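Side-chain contacts in 3-hydroxyacyl-CoA dehydrogenase (PDB 4XGN), which probably catalyses the NAD-dependent interconversion of 3-hydroxyacyl-CoA and 3-oxoacyl-CoA thioesters, as a member of the short-chain dehydrogenase family: residues 23-28 with 229-234; 151-156 with 164-169; 175-180 with 191-196; 197-202 with 249-254. One frame throughout, in Å; residues are numbered along the deposited sequence.

Interaction 1 (23-28 with 229-234); sequences SGLGAG and AEYAML. With NAD (nicotinamide-adenine-dinucleotide), chain I.
The first turn of helix 24-35 meets helix 228-240 closely, with Gly28 CA 5.4 Å from Ala229 CA and Leu25 CA 6.7 Å from Tyr231 CA. Two small residues account for the tighter end, where Gly28 brings no side chain and its O lies 3.7 Å from Ala232 CB. At the other end Leu25 and Tyr231 cross at about a right angle. Tyr231 keeps CG anti to the backbone N (chi1 173°), which carries the ring out toward Leu25, and Leu25 CD1 settles over one ring face, 3.9 Å from Tyr231 CD2. This is a CH-pi contact, offset toward the rim, with CD1 lying 23° off the ring normal. The phenol oxygen is engaged beyond the contact, hydrogen-bonded to Thr151.

The same segment also holds the cofactor, and Leu25 CD1 touches both the tyrosine ring and NAD O4D, the latter at 3.4 Å. Leu25 N donates a fairly straight bond of 2.7 Å to NAD O2N, and Ser23 OG donates to NAD O2A at 2.6 Å, so the segment reaches both phosphates. Gly24, with positive phi (53°) and no side chain, lets O2N come to 3.3 Å from its CA. A diphosphate held at a glycine-rich helix start, where the helix dipole would favour its charge, is the signature of the TGxxxGxG loop of Rossmann-fold short-chain dehydrogenases.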
# COMPACT_ATOMS: atom_id res chain seq x y z
N SER A 23 -4.88 28.23 -11.93
CA SER A 23 -6.11 27.49 -12.29
C SER A 23 -6.41 26.42 -11.25
O SER A 23 -5.52 26.05 -10.47
CB SER A 23 -5.89 26.84 -13.65
OG SER A 23 -6.95 26.05 -14.18
N GLY A 24 -7.65 25.96 -11.27
CA GLY A 24 -8.04 24.70 -10.65
C GLY A 24 -7.61 24.59 -9.19
O GLY A 24 -7.90 25.47 -8.34
N LEU A 25 -6.94 23.47 -8.88
CA LEU A 25 -6.55 23.23 -7.50
C LEU A 25 -5.55 24.24 -6.94
O LEU A 25 -5.67 24.65 -5.79
CB LEU A 25 -6.06 21.79 -7.33
CG LEU A 25 -6.96 20.68 -7.79
CD1 LEU A 25 -6.38 19.29 -7.43
CD2 LEU A 25 -8.39 20.83 -7.25
N GLY A 26 -4.59 24.66 -7.75
CA GLY A 26 -3.62 25.65 -7.36
C GLY A 26 -4.29 26.98 -7.02
O GLY A 26 -3.99 27.58 -5.98
N ALA A 27 -5.24 27.39 -7.87
CA ALA A 27 -6.00 28.64 -7.71
C ALA A 27 -6.85 28.57 -6.43
O ALA A 27 -6.87 29.50 -5.61
CB ALA A 27 -6.88 28.93 -8.90
N GLY A 28 -7.54 27.44 -6.22
CA GLY A 28 -8.37 27.28 -5.03
C GLY A 28 -7.54 27.33 -3.76
O GLY A 28 -7.95 27.94 -2.76
N ALA A 229 -11.83 24.04 -3.32
CA ALA A 229 -11.78 24.41 -1.92
C ALA A 229 -11.52 23.25 -0.99
O ALA A 229 -10.96 23.42 0.11
CB ALA A 229 -13.07 25.13 -1.51
N GLU A 230 -11.99 22.07 -1.38
CA GLU A 230 -11.85 20.89 -0.53
C GLU A 230 -10.43 20.36 -0.56
O GLU A 230 -9.94 19.82 0.44
CB GLU A 230 -12.88 19.85 -0.94
CG GLU A 230 -14.28 20.36 -0.63
CD GLU A 230 -15.41 19.61 -1.30
OE1 GLU A 230 -15.29 19.04 -2.41
OE2 GLU A 230 -16.52 19.65 -0.69
N TYR A 231 -9.79 20.45 -1.73
CA TYR A 231 -8.38 20.21 -1.82
C TYR A 231 -7.61 21.19 -0.94
O TYR A 231 -6.73 20.83 -0.15
CB TYR A 231 -7.92 20.29 -3.29
CG TYR A 231 -6.41 20.20 -3.44
CD1 TYR A 231 -5.65 21.33 -3.40
CD2 TYR A 231 -5.75 18.97 -3.64
CE1 TYR A 231 -4.27 21.25 -3.51
CE2 TYR A 231 -4.38 18.90 -3.77
CZ TYR A 231 -3.64 20.06 -3.69
OH TYR A 231 -2.26 20.04 -3.81
N ALA A 232 -7.97 22.46 -1.08
CA ALA A 232 -7.31 23.48 -0.35
C ALA A 232 -7.47 23.36 1.16
O ALA A 232 -6.52 23.62 1.86
CB ALA A 232 -7.83 24.83 -0.80
N MET A 233 -8.62 22.88 1.61
CA MET A 233 -8.83 22.64 3.03
C MET A 233 -7.83 21.62 3.56
O MET A 233 -7.31 21.79 4.67
CB MET A 233 -10.22 22.05 3.28
CG MET A 233 -11.41 22.99 3.22
SD MET A 233 -12.90 21.91 3.34
CE MET A 233 -12.49 21.14 4.88
N LEU A 234 -7.57 20.55 2.77
CA LEU A 234 -6.61 19.57 3.20
C LEU A 234 -5.19 20.11 3.20
O LEU A 234 -4.39 19.80 4.07
CB LEU A 234 -6.70 18.29 2.35
CG LEU A 234 -5.82 17.11 2.77
CD1 LEU A 234 -5.99 16.71 4.21
CD2 LEU A 234 -6.07 15.97 1.80
PA NAD I . -5.57 22.69 -14.16
O1A NAD I . -5.30 22.32 -15.57
O2A NAD I . -6.80 23.49 -13.88
O5B NAD I . -4.32 23.44 -13.51
C5B NAD I . -2.99 23.03 -13.77
C4B NAD I . -2.09 24.27 -13.86
O4B NAD I . -0.89 23.75 -14.12
C3B NAD I . -2.45 25.16 -15.07
O3B NAD I . -2.77 26.48 -14.74
C2B NAD I . -1.19 24.96 -15.92
O2B NAD I . -0.99 26.09 -16.85
C1B NAD I . -0.20 24.71 -15.07
N9A NAD I . 0.90 24.00 -15.66
C8A NAD I . 0.88 22.96 -16.55
N7A NAD I . 2.17 22.65 -16.91
C5A NAD I . 2.93 23.49 -16.22
C6A NAD I . 4.29 23.62 -16.17
N6A NAD I . 5.29 22.92 -16.91
N1A NAD I . 4.82 24.56 -15.36
C2A NAD I . 4.03 25.38 -14.60
N3A NAD I . 2.67 25.24 -14.64
C4A NAD I . 2.16 24.30 -15.47
O3 NAD I . -5.70 21.23 -13.49
PN NAD I . -5.88 20.94 -11.90
O1N NAD I . -7.05 20.02 -11.80
O2N NAD I . -5.96 22.17 -11.01
O5D NAD I . -4.54 20.10 -11.56
C5D NAD I . -3.74 20.36 -10.41
C4D NAD I . -2.97 19.18 -9.96
O4D NAD I . -3.90 18.28 -9.51
C3D NAD I . -2.22 18.49 -11.12
O3D NAD I . -1.02 17.99 -10.71
C2D NAD I . -3.23 17.36 -11.46
O2D NAD I . -2.57 16.26 -12.23
C1D NAD I . -3.66 16.96 -10.28
N1N NAD I . -4.92 16.23 -10.19
C2N NAD I . -6.11 16.72 -10.69
C3N NAD I . -7.29 16.00 -10.58
C7N NAD I . -8.60 16.47 -11.16
O7N NAD I . -9.52 15.69 -11.24
N7N NAD I . -8.76 17.82 -11.57
C4N NAD I . -7.26 14.76 -9.92
C5N NAD I . -6.09 14.29 -9.39
C6N NAD I . -4.92 15.02 -9.51

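Interaction 2 (151-156 with 164-169); sequences TASVAA and AAYAAS. With NAD (nicotinamide-adenine-dinucleotide), chain I; EDO (1,2-ethanediol), chain J.
Ala155 O presses to within 3.1 Å of Ala167 CB, a strikingly tight approach of a carbonyl oxygen to a methyl group in a contact that has no hydrogen bond between its two segments. The closeness fits the small size of Ala155 and Ala167: their CA atoms are 4.8 Å apart, and the two methyl groups also pack on each other.

Tyr166 extends past this pair, its ring reaching back across the 151-156 turn. A chi1 of -172° swings the ring away from the backbone N and out to the cofactor, passing Ala155 CB, which touches CD2 at 3.6 Å, and Ser153 OG, 3.5 Å from CE2. Both approach the ring obliquely. Ser153 OG is itself held by a nearly straight bond from Ala155 N (2.8 Å, 165°), a capping bond at the turn into helix 155-158 that fixes the hydroxyl near the tyrosine. The third subunit also packs against Ala164, Ala167 and Ala168 of helix 164-184.

Tyr166 OH is hydrogen-bonded to two oxygens, NAD O2D at 2.6 Å, lying at the ring edge and in its plane, and O1 of a bound 1,2-ethanediol (EDO) at 2.7 Å. The diol oxygen EDO O1 stands 3.2 Å from NAD C4N, the carbon that exchanges hydride. Lys170, four residues beyond Tyr166, also bonds to NAD. The set matches the Ser-Tyr-Lys arrangement of short-chain dehydrogenases, so the diol oxygen may mimic the substrate hydroxyl, with Tyr166 probably serving in proton transfer.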
# COMPACT_ATOMS: atom_id res chain seq x y z
N THR A 151 1.10 17.18 -5.29
CA THR A 151 -0.14 16.59 -5.75
C THR A 151 0.18 15.38 -6.59
O THR A 151 0.80 15.47 -7.66
CB THR A 151 -1.00 17.59 -6.56
OG1 THR A 151 -1.08 18.86 -5.86
CG2 THR A 151 -2.37 17.01 -6.80
N ALA A 152 -0.21 14.20 -6.11
CA ALA A 152 -0.18 13.03 -6.89
C ALA A 152 -1.58 12.90 -7.56
O ALA A 152 -2.01 13.82 -8.24
CB ALA A 152 0.24 11.83 -6.06
N SER A 153 -2.25 11.76 -7.39
CA SER A 153 -3.57 11.42 -7.97
C SER A 153 -3.84 10.02 -7.49
O SER A 153 -2.91 9.27 -7.19
CB SER A 153 -3.49 11.35 -9.50
OG SER A 153 -4.66 10.79 -10.05
N VAL A 154 -5.12 9.64 -7.47
CA VAL A 154 -5.49 8.26 -7.27
C VAL A 154 -4.95 7.39 -8.42
O VAL A 154 -4.78 6.21 -8.24
CB VAL A 154 -7.02 8.09 -7.09
CG1 VAL A 154 -7.49 8.80 -5.83
CG2 VAL A 154 -7.79 8.46 -8.34
N ALA A 155 -4.60 7.99 -9.54
CA ALA A 155 -3.95 7.25 -10.62
C ALA A 155 -2.58 6.65 -10.21
O ALA A 155 -2.10 5.75 -10.89
CB ALA A 155 -3.76 8.14 -11.86
N ALA A 156 -1.97 7.14 -9.13
CA ALA A 156 -0.79 6.53 -8.53
C ALA A 156 -1.06 5.07 -8.14
O ALA A 156 -0.11 4.28 -8.09
CB ALA A 156 -0.28 7.30 -7.31
N ALA A 164 -1.03 5.20 -18.35
CA ALA A 164 0.31 4.74 -17.96
C ALA A 164 1.29 5.88 -17.65
O ALA A 164 1.94 5.87 -16.59
CB ALA A 164 0.87 3.82 -18.99
N ALA A 165 1.33 6.89 -18.51
CA ALA A 165 2.22 8.02 -18.27
C ALA A 165 1.85 8.83 -17.02
O ALA A 165 2.69 9.09 -16.18
CB ALA A 165 2.27 8.96 -19.45
N TYR A 166 0.58 9.18 -16.92
CA TYR A 166 0.08 9.95 -15.77
C TYR A 166 0.27 9.17 -14.46
O TYR A 166 0.82 9.68 -13.51
CB TYR A 166 -1.37 10.27 -15.99
CG TYR A 166 -1.97 11.21 -14.97
CD1 TYR A 166 -1.56 12.53 -14.91
CD2 TYR A 166 -3.00 10.81 -14.17
CE1 TYR A 166 -2.14 13.41 -14.02
CE2 TYR A 166 -3.57 11.68 -13.25
CZ TYR A 166 -3.16 12.99 -13.21
OH TYR A 166 -3.74 13.91 -12.34
N ALA A 167 -0.10 7.89 -14.49
CA ALA A 167 0.07 7.06 -13.31
C ALA A 167 1.53 6.92 -12.91
O ALA A 167 1.89 7.05 -11.74
CB ALA A 167 -0.52 5.69 -13.55
N ALA A 168 2.41 6.69 -13.89
CA ALA A 168 3.84 6.66 -13.58
C ALA A 168 4.32 7.92 -12.90
O ALA A 168 5.01 7.87 -11.92
CB ALA A 168 4.67 6.41 -14.82
N SER A 169 3.95 9.06 -13.46
CA SER A 169 4.35 10.31 -12.91
C SER A 169 3.84 10.55 -11.51
O SER A 169 4.58 11.03 -10.67
CB SER A 169 3.99 11.47 -13.85
OG SER A 169 2.60 11.82 -13.78
PA NAD I . -5.57 22.69 -14.16
O1A NAD I . -5.30 22.32 -15.57
O2A NAD I . -6.80 23.49 -13.88
O5B NAD I . -4.32 23.44 -13.51
C5B NAD I . -2.99 23.03 -13.77
C4B NAD I . -2.09 24.27 -13.86
O4B NAD I . -0.89 23.75 -14.12
C3B NAD I . -2.45 25.16 -15.07
O3B NAD I . -2.77 26.48 -14.74
C2B NAD I . -1.19 24.96 -15.92
O2B NAD I . -0.99 26.09 -16.85
C1B NAD I . -0.20 24.71 -15.07
N9A NAD I . 0.90 24.00 -15.66
C8A NAD I . 0.88 22.96 -16.55
N7A NAD I . 2.17 22.65 -16.91
C5A NAD I . 2.93 23.49 -16.22
C6A NAD I . 4.29 23.62 -16.17
N6A NAD I . 5.29 22.92 -16.91
N1A NAD I . 4.82 24.56 -15.36
C2A NAD I . 4.03 25.38 -14.60
N3A NAD I . 2.67 25.24 -14.64
C4A NAD I . 2.16 24.30 -15.47
O3 NAD I . -5.70 21.23 -13.49
PN NAD I . -5.88 20.94 -11.90
O1N NAD I . -7.05 20.02 -11.80
O2N NAD I . -5.96 22.17 -11.01
O5D NAD I . -4.54 20.10 -11.56
C5D NAD I . -3.74 20.36 -10.41
C4D NAD I . -2.97 19.18 -9.96
O4D NAD I . -3.90 18.28 -9.51
C3D NAD I . -2.22 18.49 -11.12
O3D NAD I . -1.02 17.99 -10.71
C2D NAD I . -3.23 17.36 -11.46
O2D NAD I . -2.57 16.26 -12.23
C1D NAD I . -3.66 16.96 -10.28
N1N NAD I . -4.92 16.23 -10.19
C2N NAD I . -6.11 16.72 -10.69
C3N NAD I . -7.29 16.00 -10.58
C7N NAD I . -8.60 16.47 -11.16
O7N NAD I . -9.52 15.69 -11.24
N7N NAD I . -8.76 17.82 -11.57
C4N NAD I . -7.26 14.76 -9.92
C5N NAD I . -6.09 14.29 -9.39
C6N NAD I . -4.92 15.02 -9.51
C1 EDO J . -6.93 13.24 -13.89
O1 EDO J . -6.33 13.21 -12.57
C2 EDO J . -8.19 14.13 -13.90
O2 EDO J . -9.23 13.60 -13.05

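Interaction 3 (175-180 with 191-196); sequences GMTLPI and VMTIAP. With NAD (nicotinamide-adenine-dinucleotide), chain I.
Pro196, at the far end of the strand from where Thr177 and Ile180 meet Val191 and Thr193, lies over one face of the nicotinamide of NAD. It is offset toward the C5N-C6N side, with Pro196 CB 3.5 Å from NAD C5N. The carbonyl O of Pro196 approaches the same rim, while the bound 1,2-ethanediol occupies the opposite face.

The contact proper centres on two threonines. Thr193 OG1 donates to Thr177 OG1 across a short 2.6 Å, and Thr177 OG1 is also bonded to Ala174 O one turn back, so the buried hydroxyls form a relay that ends on a helix carbonyl. Thr177 turns OG1 anti to its carbonyl carbon (chi1 -46°), which aims the hydroxyl at the strand and sends CG2 alongside the strand backbone, 3.5 Å from Val191 O and 3.8 Å from Met192 CA. Farther along the helix the interface becomes wholly apolar: Ile180 CG2 meets the branches of Val191 at about a right angle, 3.9 Å from Val191 CG2.

The helix and strand segments run antiparallel (168°), their axes 7.6 Å apart at closest approach, as expected where a helix returns over the parallel sheet in a Rossmann fold. Strand 189-196 lies between strands 146-151 and 248-251, and Val248 touches both Thr177 and Thr193. Met192 and Ile194 point to the other sheet face, against helix 228-240, whereas Met176 packs on helix 109-135 and Pro179 on Gln160 of a third subunit.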
# COMPACT_ATOMS: atom_id res chain seq x y z
N GLY A 175 5.71 8.19 -4.24
CA GLY A 175 6.80 7.38 -3.69
C GLY A 175 8.02 8.16 -3.21
O GLY A 175 8.72 7.68 -2.34
N MET A 176 8.26 9.36 -3.73
CA MET A 176 9.37 10.17 -3.25
C MET A 176 9.05 10.97 -2.01
O MET A 176 9.96 11.54 -1.40
CB MET A 176 9.97 11.07 -4.35
CG MET A 176 9.19 12.27 -4.71
SD MET A 176 9.99 13.09 -6.15
CE MET A 176 8.96 14.52 -6.29
N THR A 177 7.79 10.96 -1.58
CA THR A 177 7.41 11.69 -0.38
C THR A 177 8.27 11.29 0.82
O THR A 177 8.78 12.15 1.59
CB THR A 177 5.91 11.52 -0.04
OG1 THR A 177 5.10 11.70 -1.20
CG2 THR A 177 5.46 12.52 1.03
N LEU A 178 8.40 9.98 1.05
CA LEU A 178 9.13 9.50 2.23
C LEU A 178 10.64 9.80 2.23
O LEU A 178 11.13 10.38 3.18
CB LEU A 178 8.85 8.01 2.47
CG LEU A 178 9.59 7.39 3.68
CD1 LEU A 178 9.20 8.01 5.00
CD2 LEU A 178 9.39 5.88 3.72
N PRO A 179 11.37 9.50 1.13
CA PRO A 179 12.79 9.88 1.15
C PRO A 179 13.01 11.37 1.26
O PRO A 179 14.00 11.76 1.86
CB PRO A 179 13.36 9.32 -0.17
CG PRO A 179 12.16 9.02 -1.01
CD PRO A 179 11.06 8.66 -0.05
N ILE A 180 12.14 12.18 0.66
CA ILE A 180 12.35 13.64 0.74
C ILE A 180 12.06 14.11 2.17
O ILE A 180 12.82 14.92 2.70
CB ILE A 180 11.51 14.39 -0.29
CG1 ILE A 180 11.96 13.98 -1.69
CG2 ILE A 180 11.65 15.91 -0.11
CD1 ILE A 180 11.16 14.63 -2.76
N VAL A 191 7.10 17.10 4.55
CA VAL A 191 6.87 16.79 3.15
C VAL A 191 5.68 15.86 3.08
O VAL A 191 5.70 14.75 3.69
CB VAL A 191 8.10 16.12 2.54
CG1 VAL A 191 7.89 15.81 1.06
CG2 VAL A 191 9.34 16.98 2.81
N MET A 192 4.65 16.29 2.35
CA MET A 192 3.41 15.52 2.25
C MET A 192 2.90 15.52 0.81
O MET A 192 3.19 16.43 0.01
CB MET A 192 2.34 16.14 3.14
CG MET A 192 2.51 15.95 4.65
SD MET A 192 2.19 14.27 5.16
CE MET A 192 0.50 14.06 4.66
N THR A 193 2.04 14.53 0.53
CA THR A 193 1.40 14.45 -0.77
C THR A 193 -0.11 14.24 -0.60
O THR A 193 -0.53 13.45 0.27
CB THR A 193 2.05 13.31 -1.60
OG1 THR A 193 3.44 13.62 -1.80
CG2 THR A 193 1.36 13.18 -2.94
N ILE A 194 -0.90 14.88 -1.44
CA ILE A 194 -2.34 14.68 -1.59
C ILE A 194 -2.54 13.96 -2.92
O ILE A 194 -1.95 14.37 -3.92
CB ILE A 194 -3.12 16.01 -1.56
CG1 ILE A 194 -2.93 16.71 -0.19
CG2 ILE A 194 -4.62 15.74 -1.76
CD1 ILE A 194 -3.36 18.19 -0.15
N ALA A 195 -3.32 12.87 -2.89
CA ALA A 195 -3.70 12.12 -4.08
C ALA A 195 -5.18 12.35 -4.33
O ALA A 195 -6.03 11.65 -3.82
CB ALA A 195 -3.40 10.60 -3.89
N PRO A 196 -5.53 13.37 -5.13
CA PRO A 196 -6.95 13.60 -5.39
C PRO A 196 -7.60 12.57 -6.31
O PRO A 196 -6.92 11.95 -7.15
CB PRO A 196 -6.98 15.01 -6.04
CG PRO A 196 -5.60 15.56 -5.84
CD PRO A 196 -4.68 14.42 -5.72
PA NAD I . -5.57 22.69 -14.16
O1A NAD I . -5.30 22.32 -15.57
O2A NAD I . -6.80 23.49 -13.88
O5B NAD I . -4.32 23.44 -13.51
C5B NAD I . -2.99 23.03 -13.77
C4B NAD I . -2.09 24.27 -13.86
O4B NAD I . -0.89 23.75 -14.12
C3B NAD I . -2.45 25.16 -15.07
O3B NAD I . -2.77 26.48 -14.74
C2B NAD I . -1.19 24.96 -15.92
O2B NAD I . -0.99 26.09 -16.85
C1B NAD I . -0.20 24.71 -15.07
N9A NAD I . 0.90 24.00 -15.66
C8A NAD I . 0.88 22.96 -16.55
N7A NAD I . 2.17 22.65 -16.91
C5A NAD I . 2.93 23.49 -16.22
C6A NAD I . 4.29 23.62 -16.17
N6A NAD I . 5.29 22.92 -16.91
N1A NAD I . 4.82 24.56 -15.36
C2A NAD I . 4.03 25.38 -14.60
N3A NAD I . 2.67 25.24 -14.64
C4A NAD I . 2.16 24.30 -15.47
O3 NAD I . -5.70 21.23 -13.49
PN NAD I . -5.88 20.94 -11.90
O1N NAD I . -7.05 20.02 -11.80
O2N NAD I . -5.96 22.17 -11.01
O5D NAD I . -4.54 20.10 -11.56
C5D NAD I . -3.74 20.36 -10.41
C4D NAD I . -2.97 19.18 -9.96
O4D NAD I . -3.90 18.28 -9.51
C3D NAD I . -2.22 18.49 -11.12
O3D NAD I . -1.02 17.99 -10.71
C2D NAD I . -3.23 17.36 -11.46
O2D NAD I . -2.57 16.26 -12.23
C1D NAD I . -3.66 16.96 -10.28
N1N NAD I . -4.92 16.23 -10.19
C2N NAD I . -6.11 16.72 -10.69
C3N NAD I . -7.29 16.00 -10.58
C7N NAD I . -8.60 16.47 -11.16
O7N NAD I . -9.52 15.69 -11.24
N7N NAD I . -8.76 17.82 -11.57
C4N NAD I . -7.26 14.76 -9.92
C5N NAD I . -6.09 14.29 -9.39
C6N NAD I . -4.92 15.02 -9.51

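Interaction 4 (197-202 with 249-254); sequences GIFETP and IRLDGA. With NAD (nicotinamide-adenine-dinucleotide), chain I.
Hydrogen bonding joins the backbones first: Gly197 N donates to Leu251 O at 2.9 Å. A water adds a bridge, accepting from Ile198 N and donating to Asp252 O.

The apolar contact is made by Phe199 and Leu251, which cross at about a right angle with Phe199 CZ 3.6 Å from Leu251 CD2. Leu251 O meets the edge of the same ring, in its plane, 3.5 Å from Phe199 CE1. Gly197, without a side chain, lets Asp252 CB lie against its CA.

The salt bridge lies within 249-254, between Arg250 and Asp252. Arg250 grips the carboxylate side-on, NE at 2.8 Å and NH2 at 3.0 Å from Asp252 OD2, in the guanidinium plane, and NH2 also bridges to Asp158. OD1 accepts from Ala254 N in an Asx turn.

Cofactor bonds occupy the other flank of 197-202. Phe199 N donates to NAD O7N (2.9 Å, 165°), NAD N7N returns a longer bond to Phe199 O at 3.3 Å, and Thr201 OG1 donates to NAD O1N at 2.6 Å. The paired amide bonds fix the rotation of the carboxamide, which should keep the nicotinamide presenting one face to substrate.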
# COMPACT_ATOMS: atom_id res chain seq x y z
N GLY A 197 -8.90 12.38 -6.14
CA GLY A 197 -9.69 11.57 -7.04
C GLY A 197 -10.10 12.33 -8.30
O GLY A 197 -9.34 12.37 -9.27
N ILE A 198 -11.32 12.88 -8.31
CA ILE A 198 -11.78 13.61 -9.48
C ILE A 198 -12.35 14.92 -9.00
O ILE A 198 -13.29 14.92 -8.20
CB ILE A 198 -12.83 12.87 -10.32
CG1 ILE A 198 -12.49 11.38 -10.47
CG2 ILE A 198 -12.95 13.54 -11.69
CD1 ILE A 198 -13.71 10.57 -10.78
N PHE A 199 -11.78 16.01 -9.53
CA PHE A 199 -12.10 17.35 -9.11
C PHE A 199 -12.54 18.20 -10.27
O PHE A 199 -12.00 18.09 -11.37
CB PHE A 199 -10.90 18.01 -8.39
CG PHE A 199 -10.82 17.65 -6.95
CD1 PHE A 199 -10.47 16.34 -6.55
CD2 PHE A 199 -11.17 18.57 -5.97
CE1 PHE A 199 -10.44 16.00 -5.22
CE2 PHE A 199 -11.12 18.22 -4.66
CZ PHE A 199 -10.78 16.95 -4.26
N GLU A 200 -13.51 19.06 -9.99
CA GLU A 200 -14.03 19.98 -10.99
C GLU A 200 -13.07 21.16 -11.29
O GLU A 200 -13.08 22.17 -10.59
CB GLU A 200 -15.40 20.49 -10.57
CG GLU A 200 -16.09 21.28 -11.65
CD GLU A 200 -17.42 21.76 -11.20
OE1 GLU A 200 -17.45 22.75 -10.46
OE2 GLU A 200 -18.43 21.12 -11.53
N THR A 201 -12.24 21.00 -12.33
CA THR A 201 -11.30 22.01 -12.75
C THR A 201 -11.20 22.03 -14.27
O THR A 201 -11.63 21.10 -14.92
CB THR A 201 -9.89 21.72 -12.19
OG1 THR A 201 -9.31 20.59 -12.87
CG2 THR A 201 -9.92 21.48 -10.72
N PRO A 202 -10.49 23.01 -14.83
CA PRO A 202 -10.22 22.93 -16.27
C PRO A 202 -9.42 21.71 -16.75
O PRO A 202 -9.40 21.45 -17.96
CB PRO A 202 -9.45 24.24 -16.55
CG PRO A 202 -9.86 25.16 -15.43
CD PRO A 202 -10.02 24.28 -14.25
N ILE A 249 -2.11 11.19 1.08
CA ILE A 249 -3.52 11.12 1.52
C ILE A 249 -4.43 11.13 0.30
O ILE A 249 -4.44 12.08 -0.48
CB ILE A 249 -3.91 12.27 2.45
CG1 ILE A 249 -3.02 12.26 3.70
CG2 ILE A 249 -5.40 12.25 2.77
CD1 ILE A 249 -3.15 13.51 4.51
N ARG A 250 -5.16 10.04 0.11
CA ARG A 250 -6.24 10.00 -0.90
C ARG A 250 -7.36 10.96 -0.51
O ARG A 250 -7.89 10.89 0.61
CB ARG A 250 -6.78 8.60 -1.07
CG ARG A 250 -5.72 7.62 -1.56
CD ARG A 250 -6.28 6.20 -1.74
NE ARG A 250 -7.31 6.15 -2.79
CZ ARG A 250 -7.33 5.42 -3.90
NH1 ARG A 250 -6.44 4.50 -4.17
NH2 ARG A 250 -8.34 5.57 -4.75
N LEU A 251 -7.76 11.81 -1.44
CA LEU A 251 -8.88 12.73 -1.21
C LEU A 251 -9.83 12.49 -2.38
O LEU A 251 -9.69 13.08 -3.44
CB LEU A 251 -8.41 14.19 -1.20
CG LEU A 251 -9.47 15.26 -0.97
CD1 LEU A 251 -10.01 15.17 0.45
CD2 LEU A 251 -8.87 16.63 -1.24
N ASP A 252 -10.78 11.57 -2.21
CA ASP A 252 -11.42 10.99 -3.37
C ASP A 252 -12.85 10.46 -3.19
O ASP A 252 -13.35 9.82 -4.07
CB ASP A 252 -10.53 9.88 -3.91
CG ASP A 252 -10.37 8.71 -2.94
OD1 ASP A 252 -11.06 8.68 -1.86
OD2 ASP A 252 -9.53 7.83 -3.25
N GLY A 253 -13.51 10.75 -2.08
CA GLY A 253 -14.86 10.24 -1.91
C GLY A 253 -14.96 8.72 -1.89
O GLY A 253 -16.03 8.17 -2.12
N ALA A 254 -13.85 8.06 -1.58
CA ALA A 254 -13.74 6.57 -1.56
C ALA A 254 -13.86 5.92 -2.91
O ALA A 254 -13.96 4.69 -2.96
CB ALA A 254 -14.73 5.91 -0.58
PA NAD I . -5.57 22.69 -14.16
O1A NAD I . -5.30 22.32 -15.57
O2A NAD I . -6.80 23.49 -13.88
O5B NAD I . -4.32 23.44 -13.51
C5B NAD I . -2.99 23.03 -13.77
C4B NAD I . -2.09 24.27 -13.86
O4B NAD I . -0.89 23.75 -14.12
C3B NAD I . -2.45 25.16 -15.07
O3B NAD I . -2.77 26.48 -14.74
C2B NAD I . -1.19 24.96 -15.92
O2B NAD I . -0.99 26.09 -16.85
C1B NAD I . -0.20 24.71 -15.07
N9A NAD I . 0.90 24.00 -15.66
C8A NAD I . 0.88 22.96 -16.55
N7A NAD I . 2.17 22.65 -16.91
C5A NAD I . 2.93 23.49 -16.22
C6A NAD I . 4.29 23.62 -16.17
N6A NAD I . 5.29 22.92 -16.91
N1A NAD I . 4.82 24.56 -15.36
C2A NAD I . 4.03 25.38 -14.60
N3A NAD I . 2.67 25.24 -14.64
C4A NAD I . 2.16 24.30 -15.47
O3 NAD I . -5.70 21.23 -13.49
PN NAD I . -5.88 20.94 -11.90
O1N NAD I . -7.05 20.02 -11.80
O2N NAD I . -5.96 22.17 -11.01
O5D NAD I . -4.54 20.10 -11.56
C5D NAD I . -3.74 20.36 -10.41
C4D NAD I . -2.97 19.18 -9.96
O4D NAD I . -3.90 18.28 -9.51
C3D NAD I . -2.22 18.49 -11.12
O3D NAD I . -1.02 17.99 -10.71
C2D NAD I . -3.23 17.36 -11.46
O2D NAD I . -2.57 16.26 -12.23
C1D NAD I . -3.66 16.96 -10.28
N1N NAD I . -4.92 16.23 -10.19
C2N NAD I . -6.11 16.72 -10.69
C3N NAD I . -7.29 16.00 -10.58
C7N NAD I . -8.60 16.47 -11.16
O7N NAD I . -9.52 15.69 -11.24
N7N NAD I . -8.76 17.82 -11.57
C4N NAD I . -7.26 14.76 -9.92
C5N NAD I . -6.09 14.29 -9.39
C6N NAD I . -4.92 15.02 -9.51
O HOH W 1 -13.09 11.37 -6.40

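All four contacts touch NAD, each at its own part: interaction 1 and the end of interaction 4 hold the diphosphate, interactions 2, 3 and 4 surround the nicotinamide. Interactions 1 and 4 have centres about 11 Å apart and meet where Leu251 CD2 lies 3.7 Å from Tyr231 CA. Interactions 1 and 2, about 18 Å apart between centres, are tied by Tyr231 OH and Thr151 OG1 at 2.6 Å. Strand 189-196 supplies the common backing: Ala152 N lies 2.8 Å from Ile194 O, and Ala195 N 2.8 Å from Ile249 O, both probable hydrogen bonds. Thus sheet, helices and cofactor loops share one framework, with the presumed catalytic residues of interaction 2 beside it.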